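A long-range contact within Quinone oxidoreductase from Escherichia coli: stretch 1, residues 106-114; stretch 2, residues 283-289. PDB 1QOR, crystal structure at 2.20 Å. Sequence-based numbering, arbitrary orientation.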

# COMPACT_ATOMS: atom_id res chain seq x y z
N ALA A 106 -26.39 5.60 14.04
CA ALA A 106 -26.83 6.99 14.13
C ALA A 106 -26.25 7.73 15.32
O ALA A 106 -26.06 7.15 16.38
CB ALA A 106 -28.34 7.06 14.16
N ALA A 107 -25.95 9.00 15.13
CA ALA A 107 -25.42 9.82 16.22
C ALA A 107 -26.41 10.92 16.61
O ALA A 107 -27.14 11.48 15.75
CB ALA A 107 -24.07 10.44 15.82
N ILE A 108 -26.49 11.17 17.91
CA ILE A 108 -27.38 12.21 18.42
C ILE A 108 -26.74 13.56 18.10
O ILE A 108 -25.62 13.83 18.50
CB ILE A 108 -27.53 12.14 19.95
CG1 ILE A 108 -28.03 10.75 20.39
CG2 ILE A 108 -28.43 13.30 20.42
CD1 ILE A 108 -29.48 10.46 20.03
N LEU A 109 -27.46 14.39 17.37
CA LEU A 109 -26.99 15.71 16.97
C LEU A 109 -26.99 16.74 18.11
O LEU A 109 -27.94 16.80 18.88
CB LEU A 109 -27.91 16.25 15.90
CG LEU A 109 -27.46 16.35 14.48
CD1 LEU A 109 -28.41 17.34 13.79
CD2 LEU A 109 -26.03 16.87 14.42
N PRO A 110 -25.90 17.51 18.28
CA PRO A 110 -25.96 18.49 19.36
C PRO A 110 -26.88 19.63 18.86
O PRO A 110 -26.93 19.94 17.67
CB PRO A 110 -24.51 18.97 19.46
CG PRO A 110 -23.70 17.76 18.92
CD PRO A 110 -24.52 17.40 17.74
N ALA A 111 -27.56 20.28 19.79
CA ALA A 111 -28.47 21.38 19.49
C ALA A 111 -27.87 22.42 18.59
O ALA A 111 -28.55 22.95 17.71
CB ALA A 111 -28.96 22.03 20.76
N ALA A 112 -26.60 22.73 18.80
CA ALA A 112 -25.92 23.76 18.01
C ALA A 112 -25.74 23.43 16.54
O ALA A 112 -25.33 24.28 15.73
CB ALA A 112 -24.58 24.05 18.62
N ILE A 113 -26.01 22.18 16.17
CA ILE A 113 -25.79 21.82 14.79
C ILE A 113 -27.09 21.58 14.09
O ILE A 113 -27.90 20.78 14.55
CB ILE A 113 -24.82 20.62 14.72
CG1 ILE A 113 -23.50 21.02 15.43
CG2 ILE A 113 -24.55 20.24 13.22
CD1 ILE A 113 -22.48 19.96 15.49
N SER A 114 -27.32 22.33 13.01
CA SER A 114 -28.53 22.21 12.24
C SER A 114 -28.57 20.95 11.35
O SER A 114 -27.52 20.41 10.98
CB SER A 114 -28.68 23.44 11.37
OG SER A 114 -27.94 23.29 10.19
N LEU A 283 -15.52 15.75 15.26
CA LEU A 283 -16.17 16.49 14.20
C LEU A 283 -17.15 17.56 14.71
O LEU A 283 -17.13 18.71 14.28
CB LEU A 283 -16.90 15.50 13.27
CG LEU A 283 -17.70 16.11 12.13
CD1 LEU A 283 -16.80 16.94 11.20
CD2 LEU A 283 -18.45 15.04 11.36
N PHE A 284 -18.06 17.14 15.57
CA PHE A 284 -19.08 18.03 16.09
C PHE A 284 -18.49 19.19 16.86
O PHE A 284 -19.02 20.29 16.82
CB PHE A 284 -20.05 17.27 17.02
CG PHE A 284 -20.96 16.31 16.32
CD1 PHE A 284 -21.19 16.41 14.94
CD2 PHE A 284 -21.64 15.32 17.05
CE1 PHE A 284 -22.08 15.57 14.32
CE2 PHE A 284 -22.54 14.46 16.41
CZ PHE A 284 -22.76 14.60 15.05
N SER A 285 -17.42 18.93 17.60
CA SER A 285 -16.87 20.00 18.38
C SER A 285 -16.20 21.05 17.49
O SER A 285 -16.28 22.23 17.77
CB SER A 285 -15.99 19.45 19.50
OG SER A 285 -14.76 19.01 18.98
N LEU A 286 -15.70 20.63 16.33
CA LEU A 286 -15.02 21.52 15.39
C LEU A 286 -16.00 22.37 14.60
O LEU A 286 -15.68 23.49 14.20
CB LEU A 286 -14.17 20.70 14.44
CG LEU A 286 -12.63 20.58 14.56
CD1 LEU A 286 -11.99 21.13 15.83
CD2 LEU A 286 -12.25 19.13 14.32
N ILE A 287 -17.19 21.82 14.32
CA ILE A 287 -18.22 22.57 13.60
C ILE A 287 -18.92 23.59 14.55
O ILE A 287 -19.15 24.74 14.16
CB ILE A 287 -19.28 21.63 12.99
CG1 ILE A 287 -18.66 20.85 11.84
CG2 ILE A 287 -20.47 22.42 12.49
CD1 ILE A 287 -19.52 19.68 11.40
N ALA A 288 -19.27 23.13 15.76
CA ALA A 288 -19.91 23.97 16.77
C ALA A 288 -19.01 25.16 17.12
O ALA A 288 -19.49 26.28 17.30
CB ALA A 288 -20.21 23.18 18.01
N SER A 289 -17.71 24.92 17.19
CA SER A 289 -16.82 25.99 17.53
C SER A 289 -16.48 26.85 16.33
O SER A 289 -15.72 27.82 16.47
CB SER A 289 -15.56 25.45 18.19
OG SER A 289 -14.72 24.92 17.20

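The two stretches lie far apart in sequence, no touching pair being closer than 171 residues, and they differ in backbone form. The first leaves a strand at Ile108, passes through Leu109 and enters a type I beta turn from Pro110 to Ile113, closed by a hydrogen bond from Ile113 N to Pro110 O of 2.8 Å. The second is helical from Leu283 to Ala288 and continues a helix that begins earlier in the chain. Successive i to i+4 bonds hold it together: Ile287 N lies 3.1 Å from Leu283 O, Ala288 N 3.0 Å from Phe284 O, and Ser289 N 3.1 Å from Ser285 O. At the end of this stretch, Ser289 OG also donates to Ser285 O at 3.2 Å, so that this carbonyl accepts from both the backbone and the side chain of the same serine.

The backbones approach most closely within the turn, at Ala112 and Ala288, where Ala112 CA and Ala288 CA are 6.1 Å apart; Pro110 CA and Phe284 CA are separated by 7.6 Å. No hydrogen bond crosses between the stretches. The 304 Å² of surface buried between them, summed over both sides, comes mainly from apolar side-chain packing, with two backbone carbonyls in van der Waals contact.

Phe284 is the centre of this packing and has the largest area covered by the other stretch. Its CA-to-CB bond points toward the first stretch, and with chi1 in the m well the ring reaches the segment running from the strand into the turn. Pro110 lies over one face: Pro110 CD is 3.9 Å from the centroid of the Phe284 ring and 22° off the ring normal, the geometry of a CH-pi interaction, in which the somewhat polarised C-H bonds beside the proline nitrogen meet the pi electrons. The closest atoms of this pair, Pro110 CD and Phe284 CD2, are 3.6 Å apart. Farther along the ring, Phe284 CE2 meets Ala107 CB at 4.3 Å and Ile108 O at 3.8 Å, while Phe284 CZ is 4.0 Å from Leu109 CD2. The leucine makes this contact although its CA-to-CB bond points away, because the end of its side chain comes nearer. Ile108 behaves differently, meeting the ring through its backbone carbonyl while the end of its side chain leads away.

Ile113 contributes the largest covered area on the first stretch. With its side chain in the m,t rotamer, Ile113 brings CD1 to within 3.8 Å of Phe284 CD1 and 3.7 Å of Phe284 O. That carbonyl is already engaged by Ala288 N within the helix, and its approach to the methyl is a van der Waals contact. The same Ile113 CD1 lies 4.4 Å from Ile287 CG2, so a single methyl touches two residues of the helix. Beyond it, Ala112 CB and Ala288 CB meet at 4.5 Å, a looser contact between two exposed residues. Their small side chains accompany the closer approach of the backbones here, in contrast to the wider spacing at Pro110 and Phe284.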